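Local coordinates for protein pantothenate kinase (Coxiella burnetii, PDB 3TQC) that catalyses the ATP-dependent phosphorylation of pantothenate to 4'-phosphopantothenate, the first of the five steps that lead to coenzyme A, at residues S109-L112 and K113-S117; N299-Q302 and L303-E306. All blocks are in the same frame, centred on the assembly; numbering follows the deposited sequence.

Contact 1 (109-112 with 113-117) comes first along the chain and is complete well before contact 2 (299-302 with 303-306) begins. It occupies the later turns of helix 105-116, which follows strand 93-99 and the phosphate-binding loop, whereas contact 2 is the entry into strand 303-307. Their centres lie 18 Å apart and their nearest atoms about 6 Å, without touching. Helix 52-84 touches both: Val111, Leu112 and Leu115 from helix 105-116, Leu303 and Leu305 from strand 303-307. Strands 303-307 and 93-99 share the mixed sheet, separated by strand 229-234. Contact 1 thus lies near the bound ADP, contact 2 farther from it.

Contact 1: S109-L112 and K113-S117; sequences SRVL and KALLS
From Ser109 to Leu112, each carbonyl accepts a bond from the amide four residues on, giving four consecutive alpha-helical bonds, from Lys113 N to Ser109 O (2.8 Å) through to Leu116 N to Leu112 O (2.7 Å). The Ala114 N-H points almost straight at Arg110 O, at 170°. Along one face, Val111 and Leu115 lie side by side and point the same way, one turn apart, with Val111 CG1 against Leu115 CD1 at 3.8 Å. Val111 brings that methyl forward because CG1 stands anti to the backbone N (chi1 169°). Leu112 and Leu116 repeat the spacing more loosely, Leu112 CB lying 4.3 Å from Leu116 CD1. At the far end the hydroxyl of Ser117 turns back on the helix and donates from OG to Ala114 O over 2.9 Å; the same OG is also bonded to Lys42 NZ. Ser109 OG is held by Glu203 and by the carbonyl of Ser106, which lines the pocket of the bound ADP and whose side chain Arg110 approaches. This is the helix that follows the P-loop in the P-loop kinase fold. Val111 and Leu115 both pack on Tyr59 of helix 52-84, where Leu112 meets Leu66; Leu112 and Leu116 also reach strand 199-203, and Ser109 and Lys113 touch Val127 of strand 125-129.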
# COMPACT_ATOMS: atom_id res chain seq x y z
N SER B 109 -0.18 1.13 20.86
CA SER B 109 -1.19 2.05 20.36
C SER B 109 -1.66 3.01 21.45
O SER B 109 -1.90 4.18 21.18
CB SER B 109 -2.37 1.28 19.75
OG SER B 109 -3.26 0.88 20.79
N ARG B 110 -1.79 2.54 22.68
CA ARG B 110 -2.22 3.42 23.76
C ARG B 110 -1.13 4.44 24.10
O ARG B 110 -1.43 5.59 24.43
CB ARG B 110 -2.65 2.61 24.99
CG ARG B 110 -3.94 1.83 24.73
CD ARG B 110 -4.32 0.88 25.87
NE ARG B 110 -5.01 -0.31 25.36
CZ ARG B 110 -5.66 -1.20 26.11
NH1 ARG B 110 -5.75 -1.06 27.43
NH2 ARG B 110 -6.24 -2.25 25.52
N VAL B 111 0.12 4.03 24.03
CA VAL B 111 1.21 4.94 24.34
C VAL B 111 1.29 6.03 23.28
O VAL B 111 1.39 7.22 23.60
CB VAL B 111 2.54 4.23 24.45
CG1 VAL B 111 3.68 5.26 24.52
CG2 VAL B 111 2.52 3.33 25.67
N LEU B 112 1.24 5.59 22.01
CA LEU B 112 1.28 6.51 20.88
C LEU B 112 0.05 7.41 20.84
O LEU B 112 0.17 8.56 20.43
CB LEU B 112 1.44 5.77 19.56
CG LEU B 112 2.84 5.17 19.30
CD1 LEU B 112 2.92 4.63 17.87
CD2 LEU B 112 3.94 6.18 19.55
N LYS B 113 -1.11 6.91 21.26
CA LYS B 113 -2.33 7.72 21.29
C LYS B 113 -2.14 8.88 22.25
O LYS B 113 -2.42 10.02 21.90
CB LYS B 113 -3.57 6.90 21.66
CG LYS B 113 -4.83 7.74 22.03
CD LYS B 113 -5.96 6.82 22.49
CE LYS B 113 -7.29 7.54 22.79
NZ LYS B 113 -7.08 8.78 23.60
N ALA B 114 -1.66 8.59 23.45
CA ALA B 114 -1.37 9.63 24.43
C ALA B 114 -0.32 10.62 23.92
O ALA B 114 -0.52 11.81 24.00
CB ALA B 114 -0.94 9.04 25.76
N LEU B 115 0.78 10.11 23.37
CA LEU B 115 1.89 10.95 22.94
C LEU B 115 1.60 11.75 21.68
O LEU B 115 1.90 12.93 21.62
CB LEU B 115 3.16 10.12 22.72
CG LEU B 115 3.79 9.54 23.98
CD1 LEU B 115 5.04 8.71 23.61
CD2 LEU B 115 4.15 10.62 24.95
N LEU B 116 1.02 11.11 20.67
CA LEU B 116 0.69 11.82 19.45
C LEU B 116 -0.25 12.99 19.70
O LEU B 116 -0.20 13.98 18.99
CB LEU B 116 0.11 10.89 18.39
CG LEU B 116 1.14 9.98 17.72
CD1 LEU B 116 0.47 8.97 16.83
CD2 LEU B 116 2.11 10.81 16.92
N SER B 117 -1.09 12.89 20.73
CA SER B 117 -2.10 13.89 20.99
C SER B 117 -1.50 15.18 21.58
O SER B 117 -2.16 16.21 21.58
CB SER B 117 -3.18 13.32 21.92
OG SER B 117 -2.82 13.46 23.28

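Contact 2: N299-Q302 and L303-E306; sequences NRAQ and LILE
Leu303 follows Gln302 directly and opens the strand, two loop residues (Ala301 and Gln302) after the 3-10 segment that ends with Asn299 and Arg300. The methyl of Ala301 rests against its carbonyl oxygen, CB lying 3.7 Å from Leu303 O. The leucine's own branch leads away from the turn, with CG anti to the backbone N (chi1 -169°). That side chain packs on Phe229 and on Leu62 and Leu65 of helix 52-84, while backbone bonds to Ser230 and Phe232 tie the residue to strand 229-234. Ile304 is the residue that folds back over the turn. With CG1 beside the backbone N (chi1 -61°), that branch reaches Ala301 CB at 4.2 Å, and its terminal methyl CD1 goes on to meet the amide oxygen of Asn299, 4.2 Å from OD1. These are loose van der Waals contacts, and no hydrogen bond joins the two segments. Leu305 and Glu306 carry the strand on, Leu305 packing on Leu62 and Glu306 touching Lys315 and Tyr317. Other partners hold the turn itself: Tyr16 OH bonds to Ala301 O, Gln302 OE1 to Ser230 OG, and Arg300 NE forms a salt bridge with Asp225 of the second subunit. The loop thus carries the chain from helix 271-294 into strand 303-307. This strand runs parallel to 229-234 and antiparallel to 313-319, so it marks the change from the parallel part of this P-loop kinase sheet to its antiparallel edge.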
# COMPACT_ATOMS: atom_id res chain seq x y z
N ASN B 299 7.22 -7.21 6.17
CA ASN B 299 8.01 -6.30 5.37
C ASN B 299 7.16 -5.31 4.60
O ASN B 299 7.68 -4.49 3.86
CB ASN B 299 8.95 -7.09 4.45
CG ASN B 299 10.04 -7.82 5.24
OD1 ASN B 299 10.34 -7.46 6.39
ND2 ASN B 299 10.63 -8.84 4.64
N ARG B 300 5.84 -5.35 4.78
CA ARG B 300 4.99 -4.32 4.19
C ARG B 300 4.95 -3.05 5.06
O ARG B 300 4.50 -2.04 4.60
CB ARG B 300 3.57 -4.81 3.96
CG ARG B 300 3.45 -5.97 3.00
CD ARG B 300 2.00 -6.14 2.57
NE ARG B 300 1.52 -4.94 1.89
CZ ARG B 300 0.31 -4.41 2.02
NH1 ARG B 300 -0.61 -4.97 2.81
NH2 ARG B 300 0.01 -3.29 1.35
N ALA B 301 5.40 -3.15 6.30
CA ALA B 301 5.37 -2.06 7.26
C ALA B 301 6.39 -1.01 6.92
O ALA B 301 7.46 -1.32 6.40
CB ALA B 301 5.65 -2.59 8.66
N GLN B 302 6.05 0.23 7.22
CA GLN B 302 6.98 1.35 7.05
C GLN B 302 8.03 1.34 8.17
O GLN B 302 9.17 1.71 7.97
CB GLN B 302 6.25 2.69 7.08
CG GLN B 302 5.67 3.13 5.77
CD GLN B 302 4.45 2.35 5.39
OE1 GLN B 302 3.53 2.20 6.19
NE2 GLN B 302 4.45 1.82 4.17
N LEU B 303 7.61 0.92 9.35
CA LEU B 303 8.45 0.95 10.52
C LEU B 303 8.33 -0.37 11.26
O LEU B 303 7.24 -0.87 11.49
CB LEU B 303 7.99 2.10 11.42
CG LEU B 303 8.86 2.51 12.60
CD1 LEU B 303 8.63 3.99 12.88
CD2 LEU B 303 8.53 1.69 13.81
N ILE B 304 9.46 -0.97 11.59
CA ILE B 304 9.44 -2.18 12.38
C ILE B 304 10.13 -1.90 13.69
O ILE B 304 11.25 -1.42 13.70
CB ILE B 304 10.08 -3.35 11.65
CG1 ILE B 304 9.32 -3.63 10.35
CG2 ILE B 304 10.10 -4.60 12.53
CD1 ILE B 304 10.10 -4.45 9.36
N LEU B 305 9.42 -2.15 14.78
CA LEU B 305 9.99 -2.03 16.11
C LEU B 305 10.30 -3.44 16.53
O LEU B 305 9.43 -4.30 16.53
CB LEU B 305 8.99 -1.44 17.09
CG LEU B 305 8.47 -0.05 16.82
CD1 LEU B 305 7.38 0.28 17.85
CD2 LEU B 305 9.61 0.93 16.92
N GLU B 306 11.56 -3.68 16.85
CA GLU B 306 12.03 -5.00 17.21
C GLU B 306 12.31 -5.00 18.72
O GLU B 306 13.13 -4.24 19.21
CB GLU B 306 13.27 -5.36 16.39
CG GLU B 306 13.74 -6.79 16.56
CD GLU B 306 14.98 -7.12 15.73
OE1 GLU B 306 14.92 -7.05 14.48
OE2 GLU B 306 16.02 -7.46 16.33